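Side-chain contacts in ADP-ribosylating toxin CARDS (Mycoplasma pneumoniae, PDB 4TLV), which transfers the ADP-ribosyl group of NAD(+) to target proteins and, as the main virulence factor of the bacterium, causes vacuolization in mammalian cells: residues Ser128-Arg133 against Asp318-Ile323; Thr439-Val444 against Lys481-Gln486. All coordinates share one frame; numbering follows the deposited sequence.

Contact 1: residues Ser128-Arg133 against Asp318-Ile323; sequences SFAYQR and DVYQRI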
ATOM      1  N   SER A 128      -7.813   1.978  -5.494  1.00 14.29           N
ATOM      2  CA  SER A 128      -7.381   3.244  -6.115  1.00 17.12           C
ATOM      3  C   SER A 128      -6.637   4.246  -5.223  1.00 16.26           C
ATOM      4  O   SER A 128      -5.614   4.807  -5.651  1.00 10.62           O
ATOM      5  CB  SER A 128      -8.579   3.951  -6.772  1.00 15.92           C
ATOM      6  OG  SER A 128      -9.163   3.107  -7.742  1.00 19.84           O
ATOM      7  N   PHE A 129      -7.161   4.515  -4.023  1.00 12.24           N
ATOM      8  CA  PHE A 129      -6.542   5.516  -3.154  1.00 12.30           C
ATOM      9  C   PHE A 129      -5.629   4.961  -2.066  1.00 11.25           C
ATOM     10  O   PHE A 129      -5.034   5.728  -1.323  1.00 10.77           O
ATOM     11  CB  PHE A 129      -7.619   6.377  -2.476  1.00 12.01           C
ATOM     12  CG  PHE A 129      -8.539   7.057  -3.446  1.00 13.89           C
ATOM     13  CD1 PHE A 129      -8.052   8.020  -4.319  1.00 12.53           C
ATOM     14  CD2 PHE A 129      -9.891   6.747  -3.478  1.00 14.85           C
ATOM     15  CE1 PHE A 129      -8.900   8.676  -5.217  1.00 15.30           C
ATOM     16  CE2 PHE A 129     -10.747   7.391  -4.380  1.00 13.88           C
ATOM     17  CZ  PHE A 129     -10.247   8.356  -5.248  1.00 14.82           C
ATOM     18  N   ALA A 130      -5.540   3.641  -1.947  1.00 12.89           N
ATOM     19  CA  ALA A 130      -4.865   3.037  -0.798  1.00 12.97           C
ATOM     20  C   ALA A 130      -3.368   3.379  -0.708  1.00 11.79           C
ATOM     21  O   ALA A 130      -2.818   3.534   0.389  1.00 12.81           O
ATOM     22  CB  ALA A 130      -5.069   1.515  -0.810  1.00 12.14           C
ATOM     23  N   TYR A 131      -2.719   3.494  -1.862  1.00  9.75           N
ATOM     24  CA  TYR A 131      -1.281   3.774  -1.923  1.00 10.17           C
ATOM     25  C   TYR A 131      -0.939   5.098  -1.244  1.00 11.41           C
ATOM     26  O   TYR A 131       0.222   5.349  -0.899  1.00 10.05           O
ATOM     27  CB  TYR A 131      -0.797   3.829  -3.382  1.00  8.34           C
ATOM     28  CG  TYR A 131      -1.184   5.131  -4.063  1.00 10.53           C
ATOM     29  CD1 TYR A 131      -0.348   6.241  -4.016  1.00  9.76           C
ATOM     30  CD2 TYR A 131      -2.399   5.255  -4.730  1.00  8.34           C
ATOM     31  CE1 TYR A 131      -0.712   7.439  -4.601  1.00 10.64           C
ATOM     32  CE2 TYR A 131      -2.778   6.459  -5.311  1.00  8.30           C
ATOM     33  CZ  TYR A 131      -1.927   7.541  -5.253  1.00  8.73           C
ATOM     34  OH  TYR A 131      -2.295   8.739  -5.837  1.00 10.55           O
ATOM     35  N   GLN A 132      -1.939   5.969  -1.086  1.00  9.66           N
ATOM     36  CA  GLN A 132      -1.725   7.248  -0.403  1.00 12.54           C
ATOM     37  C   GLN A 132      -1.302   7.084   1.064  1.00 10.17           C
ATOM     38  O   GLN A 132      -0.766   8.014   1.671  1.00  9.22           O
ATOM     39  CB  GLN A 132      -2.973   8.144  -0.507  1.00 10.55           C
ATOM     40  CG  GLN A 132      -3.274   8.576  -1.944  1.00 11.54           C
ATOM     41  CD  GLN A 132      -4.512   9.440  -2.059  1.00 16.39           C
ATOM     42  OE1 GLN A 132      -4.463  10.387  -2.970  1.00 11.10           O
ATOM     43  NE2 GLN A 132      -5.502   9.262  -1.327  1.00 13.01           N
ATOM     44  N   ARG A 133      -1.535   5.903   1.627  1.00  9.71           N
ATOM     45  CA  ARG A 133      -1.185   5.646   3.022  1.00 10.87           C
ATOM     46  C   ARG A 133      -1.715   6.766   3.907  1.00 10.88           C
ATOM     47  O   ARG A 133      -1.008   7.240   4.795  1.00  8.76           O
ATOM     48  CB  ARG A 133       0.344   5.537   3.186  1.00 12.22           C
ATOM     49  CG  ARG A 133       0.988   4.418   2.361  1.00 14.67           C
ATOM     50  CD  ARG A 133       0.925   3.059   3.056  1.00 22.63           C
ATOM     51  NE  ARG A 133       1.724   2.975   4.299  1.00 18.05           N
ATOM     52  CZ  ARG A 133       3.023   2.673   4.357  1.00 20.22           C
ATOM     53  NH1 ARG A 133       3.735   2.450   3.244  1.00 21.76           N
ATOM     54  NH2 ARG A 133       3.628   2.598   5.541  1.00 25.65           N
ATOM     55  N   ASP A 318       5.369   0.203  -9.043  1.00 11.00           N
ATOM     56  CA  ASP A 318       4.005   0.688  -8.771  1.00 11.53           C
ATOM     57  C   ASP A 318       3.906   1.637  -7.566  1.00 12.08           C
ATOM     58  O   ASP A 318       4.898   1.926  -6.907  1.00  9.32           O
ATOM     59  CB  ASP A 318       3.002  -0.484  -8.653  1.00  9.28           C
ATOM     60  CG  ASP A 318       3.147  -1.280  -7.343  1.00  8.63           C
ATOM     61  OD1 ASP A 318       3.718  -0.777  -6.351  1.00  9.94           O
ATOM     62  OD2 ASP A 318       2.658  -2.426  -7.305  1.00 12.39           O
ATOM     63  N   VAL A 319       2.698   2.129  -7.287  1.00  9.53           N
ATOM     64  CA  VAL A 319       2.512   3.158  -6.270  1.00  9.59           C
ATOM     65  C   VAL A 319       2.626   2.628  -4.845  1.00  8.35           C
ATOM     66  O   VAL A 319       2.687   3.418  -3.903  1.00  9.73           O
ATOM     67  CB  VAL A 319       1.143   3.848  -6.412  1.00 11.01           C
ATOM     68  CG1 VAL A 319       1.179   4.864  -7.567  1.00 12.47           C
ATOM     69  CG2 VAL A 319       0.047   2.794  -6.616  1.00 10.07           C
ATOM     70  N   TYR A 320       2.687   1.303  -4.696  1.00  8.78           N
ATOM     71  CA  TYR A 320       3.007   0.695  -3.397  1.00  8.34           C
ATOM     72  C   TYR A 320       4.520   0.550  -3.262  1.00 11.39           C
ATOM     73  O   TYR A 320       5.012  -0.014  -2.292  1.00 13.12           O
ATOM     74  CB  TYR A 320       2.338  -0.684  -3.264  1.00 10.89           C
ATOM     75  CG  TYR A 320       0.833  -0.601  -3.240  1.00 10.76           C
ATOM     76  CD1 TYR A 320       0.164  -0.161  -2.110  1.00 12.67           C
ATOM     77  CD2 TYR A 320       0.088  -0.940  -4.346  1.00 11.79           C
ATOM     78  CE1 TYR A 320      -1.228  -0.055  -2.095  1.00 13.91           C
ATOM     79  CE2 TYR A 320      -1.291  -0.838  -4.336  1.00 13.08           C
ATOM     80  CZ  TYR A 320      -1.938  -0.392  -3.204  1.00 16.20           C
ATOM     81  OH  TYR A 320      -3.314  -0.306  -3.192  1.00 20.87           O
ATOM     82  N   GLN A 321       5.240   1.081  -4.247  1.00 10.38           N
ATOM     83  CA  GLN A 321       6.705   1.002  -4.307  1.00  9.47           C
ATOM     84  C   GLN A 321       7.267  -0.363  -4.723  1.00  9.61           C
ATOM     85  O   GLN A 321       8.463  -0.608  -4.558  1.00  9.69           O
ATOM     86  CB  GLN A 321       7.357   1.457  -2.983  1.00 11.47           C
ATOM     87  CG  GLN A 321       7.090   2.907  -2.616  1.00 13.29           C
ATOM     88  CD  GLN A 321       7.858   3.356  -1.369  1.00 14.51           C
ATOM     89  OE1 GLN A 321       7.136   3.595  -0.289  1.00 13.99           O
ATOM     90  NE2 GLN A 321       9.094   3.468  -1.381  1.00 13.02           N
ATOM     91  N   ARG A 322       6.426  -1.238  -5.276  1.00  9.71           N
ATOM     92  CA  ARG A 322       6.868  -2.581  -5.613  1.00 11.60           C
ATOM     93  C   ARG A 322       7.402  -2.618  -7.027  1.00 10.85           C
ATOM     94  O   ARG A 322       6.904  -1.922  -7.910  1.00 10.59           O
ATOM     95  CB  ARG A 322       5.719  -3.579  -5.487  1.00 11.30           C
ATOM     96  CG  ARG A 322       5.020  -3.552  -4.113  1.00 11.62           C
ATOM     97  CD  ARG A 322       3.825  -4.529  -4.109  1.00  9.40           C
ATOM     98  NE  ARG A 322       2.767  -4.100  -5.016  1.00  9.78           N
ATOM     99  CZ  ARG A 322       1.538  -4.614  -5.013  1.00 14.06           C
ATOM    100  NH1 ARG A 322       1.227  -5.568  -4.143  1.00  8.83           N
ATOM    101  NH2 ARG A 322       0.623  -4.203  -5.900  1.00 10.94           N
ATOM    102  N   ILE A 323       8.425  -3.426  -7.246  1.00 11.25           N
ATOM    103  CA  ILE A 323       8.867  -3.689  -8.611  1.00 10.03           C
ATOM    104  C   ILE A 323       8.311  -5.054  -9.005  1.00 12.97           C
ATOM    105  O   ILE A 323       8.742  -6.078  -8.469  1.00 12.17           O
ATOM    106  CB  ILE A 323      10.416  -3.700  -8.697  1.00 10.59           C
ATOM    107  CG1 ILE A 323      10.974  -2.355  -8.232  1.00 13.46           C
ATOM    108  CG2 ILE A 323      10.872  -4.028 -10.117  1.00 11.22           C
ATOM    109  CD1 ILE A 323      12.479  -2.390  -7.896  1.00 17.97           C
TER
HETATM  110  O   HOH W   1       2.427   3.698  -1.136  1.00 11.90           O
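V319 packs against Y131 where the mono-ADP-ribosyltransferase domain meets the β-trefoil D2 domain: a 3-10 turn, 130-132, faces a type I β turn running from D318 to Q321. The isopropyl group crosses the root of the Y131 ring, with CG2 of V319 3.5 Å from CB of Y131. Its other branch, CG1, makes a CH-pi contact over the face, 4.3 Å from the ring centroid. Y131 CG lies between its backbone N and carbonyl carbon (chi1 77°), which turns this face to V319. Q132 CG lies over the opposite face, toward the rim, and Y131 OH is hydrogen-bonded to the backbone O of S225. Beside it Y320 lies with one ring face under Y131 CB, its OH meeting A130 CB at 3.5 Å. No direct hydrogen bond crosses; instead a water donates to both carbonyls, O of Y131 and O of V319, each at 2.8 Å. Behind this shell D318 braces the turn. Its OD1 accepts the backbone N of R322 from above the carboxylate plane, while OD2 takes both NE and NH2 of R322 in a salt bridge. The guanidinium presents its NE side, with OD2 close to the guanidinium plane, and the shorter bond, R322 NE to D318 OD2 at 2.8 Å, uses the syn lone pair.

Contact 2: residues Thr439-Val444 against Lys481-Gln486; sequences TFFVDV and KIFFVQ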
ATOM      1  N   THR A 439      -2.534  -5.444  -8.841  1.00 12.07           N
ATOM      2  CA  THR A 439      -3.101  -6.362  -7.848  1.00 13.66           C
ATOM      3  C   THR A 439      -3.040  -5.760  -6.458  1.00 14.20           C
ATOM      4  O   THR A 439      -2.196  -4.902  -6.168  1.00 12.41           O
ATOM      5  CB  THR A 439      -2.413  -7.743  -7.832  1.00 11.25           C
ATOM      6  OG1 THR A 439      -1.056  -7.616  -7.372  1.00 12.50           O
ATOM      7  CG2 THR A 439      -2.481  -8.404  -9.239  1.00 11.61           C
ATOM      8  N   PHE A 440      -3.945  -6.217  -5.599  1.00 11.14           N
ATOM      9  CA  PHE A 440      -4.136  -5.586  -4.298  1.00 11.46           C
ATOM     10  C   PHE A 440      -4.245  -6.629  -3.188  1.00 10.65           C
ATOM     11  O   PHE A 440      -5.232  -6.682  -2.456  1.00 16.27           O
ATOM     12  CB  PHE A 440      -5.383  -4.715  -4.366  1.00 11.40           C
ATOM     13  CG  PHE A 440      -5.339  -3.715  -5.487  1.00 12.41           C
ATOM     14  CD1 PHE A 440      -5.792  -4.050  -6.755  1.00 13.33           C
ATOM     15  CD2 PHE A 440      -4.822  -2.452  -5.280  1.00 11.01           C
ATOM     16  CE1 PHE A 440      -5.748  -3.140  -7.794  1.00 17.13           C
ATOM     17  CE2 PHE A 440      -4.770  -1.531  -6.326  1.00 14.11           C
ATOM     18  CZ  PHE A 440      -5.220  -1.879  -7.579  1.00 13.42           C
ATOM     19  N   PHE A 441      -3.219  -7.466  -3.078  1.00  9.43           N
ATOM     20  CA  PHE A 441      -3.189  -8.526  -2.071  1.00 10.72           C
ATOM     21  C   PHE A 441      -2.547  -8.036  -0.780  1.00 14.15           C
ATOM     22  O   PHE A 441      -1.483  -7.412  -0.814  1.00 11.65           O
ATOM     23  CB  PHE A 441      -2.369  -9.724  -2.568  1.00 10.50           C
ATOM     24  CG  PHE A 441      -2.771 -10.230  -3.929  1.00 13.85           C
ATOM     25  CD1 PHE A 441      -4.090 -10.145  -4.367  1.00 12.06           C
ATOM     26  CD2 PHE A 441      -1.825 -10.831  -4.752  1.00 10.88           C
ATOM     27  CE1 PHE A 441      -4.453 -10.630  -5.629  1.00 15.34           C
ATOM     28  CE2 PHE A 441      -2.181 -11.329  -6.005  1.00 13.83           C
ATOM     29  CZ  PHE A 441      -3.496 -11.226  -6.438  1.00 16.07           C
ATOM     30  N   VAL A 442      -3.192  -8.319   0.353  1.00 11.74           N
ATOM     31  CA  VAL A 442      -2.604  -8.042   1.673  1.00  9.66           C
ATOM     32  C   VAL A 442      -2.123  -9.347   2.285  1.00 10.82           C
ATOM     33  O   VAL A 442      -2.850 -10.346   2.268  1.00 11.58           O
ATOM     34  CB  VAL A 442      -3.629  -7.426   2.670  1.00 11.87           C
ATOM     35  CG1 VAL A 442      -2.944  -7.115   4.012  1.00  9.51           C
ATOM     36  CG2 VAL A 442      -4.259  -6.174   2.087  1.00 12.88           C
ATOM     37  N   ASP A 443      -0.888  -9.358   2.778  1.00 11.89           N
ATOM     38  CA  ASP A 443      -0.379 -10.517   3.523  1.00 11.94           C
ATOM     39  C   ASP A 443      -1.001 -10.483   4.913  1.00 10.24           C
ATOM     40  O   ASP A 443      -0.720  -9.574   5.698  1.00 11.02           O
ATOM     41  CB  ASP A 443       1.151 -10.462   3.605  1.00 12.81           C
ATOM     42  CG  ASP A 443       1.768 -11.721   4.249  1.00 15.30           C
ATOM     43  OD1 ASP A 443       1.044 -12.509   4.887  1.00 16.58           O
ATOM     44  OD2 ASP A 443       2.996 -11.911   4.116  1.00 18.72           O
ATOM     45  N   VAL A 444      -1.901 -11.423   5.197  1.00 11.20           N
ATOM     46  CA  VAL A 444      -2.606 -11.412   6.480  1.00 10.88           C
ATOM     47  C   VAL A 444      -2.061 -12.474   7.439  1.00 12.75           C
ATOM     48  O   VAL A 444      -2.310 -12.414   8.644  1.00 12.60           O
ATOM     49  CB  VAL A 444      -4.143 -11.533   6.312  1.00 11.55           C
ATOM     50  CG1 VAL A 444      -4.718 -10.261   5.661  1.00 11.50           C
ATOM     51  CG2 VAL A 444      -4.515 -12.785   5.491  1.00 10.33           C
ATOM     52  N   LYS A 481     -11.715 -11.938  -0.972  1.00 13.66           N
ATOM     53  CA  LYS A 481     -11.424 -13.362  -0.809  1.00 15.04           C
ATOM     54  C   LYS A 481     -10.139 -13.570   0.004  1.00 12.82           C
ATOM     55  O   LYS A 481      -9.274 -12.680   0.081  1.00 13.55           O
ATOM     56  CB  LYS A 481     -11.350 -14.071  -2.175  1.00 14.02           C
ATOM     57  CG  LYS A 481     -12.643 -13.992  -2.992  1.00 15.18           C
ATOM     58  CD  LYS A 481     -12.660 -15.017  -4.123  1.00 14.99           C
ATOM     59  CE  LYS A 481     -11.619 -14.677  -5.178  1.00 15.69           C
ATOM     60  NZ  LYS A 481     -11.999 -13.406  -5.853  1.00 17.60           N
ATOM     61  N   ILE A 482     -10.040 -14.721   0.658  1.00 11.32           N
ATOM     62  CA  ILE A 482      -8.842 -15.084   1.398  1.00 10.35           C
ATOM     63  C   ILE A 482      -8.211 -16.277   0.697  1.00 15.01           C
ATOM     64  O   ILE A 482      -8.907 -17.240   0.376  1.00 13.45           O
ATOM     65  CB  ILE A 482      -9.173 -15.445   2.856  1.00 13.32           C
ATOM     66  CG1 ILE A 482      -9.519 -14.162   3.623  1.00 15.48           C
ATOM     67  CG2 ILE A 482      -7.997 -16.142   3.544  1.00 11.54           C
ATOM     68  CD1 ILE A 482     -10.136 -14.400   4.997  1.00 17.26           C
ATOM     69  N   PHE A 483      -6.901 -16.218   0.460  1.00 14.04           N
ATOM     70  CA  PHE A 483      -6.241 -17.307  -0.262  1.00 14.05           C
ATOM     71  C   PHE A 483      -4.892 -17.721   0.320  1.00 15.65           C
ATOM     72  O   PHE A 483      -4.214 -16.944   1.002  1.00 15.33           O
ATOM     73  CB  PHE A 483      -6.176 -17.029  -1.782  1.00 12.39           C
ATOM     74  CG  PHE A 483      -5.340 -15.819  -2.177  1.00 13.69           C
ATOM     75  CD1 PHE A 483      -5.918 -14.563  -2.310  1.00 13.76           C
ATOM     76  CD2 PHE A 483      -3.984 -15.954  -2.463  1.00 15.28           C
ATOM     77  CE1 PHE A 483      -5.143 -13.449  -2.707  1.00 13.28           C
ATOM     78  CE2 PHE A 483      -3.218 -14.864  -2.865  1.00 12.61           C
ATOM     79  CZ  PHE A 483      -3.805 -13.608  -2.990  1.00 13.07           C
ATOM     80  N   PHE A 484      -4.529 -18.970   0.047  1.00 12.44           N
ATOM     81  CA  PHE A 484      -3.335 -19.620   0.565  1.00 14.75           C
ATOM     82  C   PHE A 484      -2.515 -19.981  -0.671  1.00 16.35           C
ATOM     83  O   PHE A 484      -2.997 -20.693  -1.548  1.00 16.23           O
ATOM     84  CB  PHE A 484      -3.781 -20.897   1.301  1.00 15.00           C
ATOM     85  CG  PHE A 484      -2.683 -21.665   1.983  1.00 18.03           C
ATOM     86  CD1 PHE A 484      -1.643 -22.233   1.260  1.00 19.87           C
ATOM     87  CD2 PHE A 484      -2.753 -21.911   3.357  1.00 23.75           C
ATOM     88  CE1 PHE A 484      -0.645 -22.979   1.904  1.00 24.97           C
ATOM     89  CE2 PHE A 484      -1.771 -22.659   4.006  1.00 23.34           C
ATOM     90  CZ  PHE A 484      -0.710 -23.191   3.276  1.00 22.87           C
ATOM     91  N   VAL A 485      -1.289 -19.480  -0.758  1.00 16.20           N
ATOM     92  CA  VAL A 485      -0.449 -19.766  -1.915  1.00 17.63           C
ATOM     93  C   VAL A 485       0.465 -20.936  -1.586  1.00 16.11           C
ATOM     94  O   VAL A 485       1.400 -20.804  -0.811  1.00 15.95           O
ATOM     95  CB  VAL A 485       0.408 -18.549  -2.340  1.00 17.67           C
ATOM     96  CG1 VAL A 485       1.305 -18.903  -3.530  1.00 15.17           C
ATOM     97  CG2 VAL A 485      -0.491 -17.348  -2.679  1.00 14.72           C
ATOM     98  N   GLN A 486       0.155 -22.093  -2.162  1.00 18.57           N
ATOM     99  CA  GLN A 486       0.990 -23.273  -1.999  1.00 19.70           C
ATOM    100  C   GLN A 486       2.266 -23.069  -2.806  1.00 19.78           C
ATOM    101  O   GLN A 486       3.369 -23.332  -2.340  1.00 20.27           O
ATOM    102  CB  GLN A 486       0.251 -24.510  -2.508  1.00 19.28           C
ATOM    103  CG  GLN A 486       1.065 -25.783  -2.453  1.00 22.82           C
ATOM    104  CD  GLN A 486       0.253 -26.994  -2.897  1.00 30.58           C
ATOM    105  OE1 GLN A 486       0.006 -27.194  -4.087  1.00 33.38           O
ATOM    106  NE2 GLN A 486      -0.174 -27.799  -1.935  1.00 33.96           N
TER
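Strands 441-443 and 481-485 do not pair with each other: strand 473-476 runs between them, antiparallel to both, so contact across this part of the D3 β-trefoil is made by side chains, with no hydrogen bond between the two segments. One T-shaped aromatic pair carries it. F483 drives the edge of its ring into the face of F441, the planes standing at 80° and the centroids 5.0 Å apart. The leading atom is CZ of F483, which sits over the centre of the F441 ring and comes within 3.7 Å of F441 CG; CE1 follows to one side, 3.8 Å from F441 CD1. Such a pair points the slightly positive C-H rim of one ring at the electron-rich face of the other. In F483 CG lies between the backbone N and the carbonyl carbon (chi1 64°), a setting that swings the ring off its strand and across to F441. Both rings are buried and held from more than one side. F474, on the intervening strand, meets the F483 ring with its plane only about 20° away from parallel, and V491 packs on it from the next strand, 490-495. V485 CG2 also lies at the F483 edge, in its plane. On the face of F441 turned away from F483, T439 CB rests 3.9 Å above the plane, offset toward the rim.

The two contacts come one after the other along the chain, with centres about 17 Å apart. Contact 1 joins the transferase domain to D2, whereas contact 2 is packing within D3, opening at the D2-D3 boundary, where T439 ends D2 and F440 begins D3. They touch there twice. NH2 of R322, the arginine that grips D318, probably also donates to the carbonyl O of T439 at 2.9 Å, and OH of Y320 packs 3.4 Å from CD2 of F440. Thus segment 318-323, itself part of D2, touches both of the other domains. S225, the hydrogen-bond partner of Y131, falls in region 208-258, which is inferred to form the NAD(+)-binding pocket.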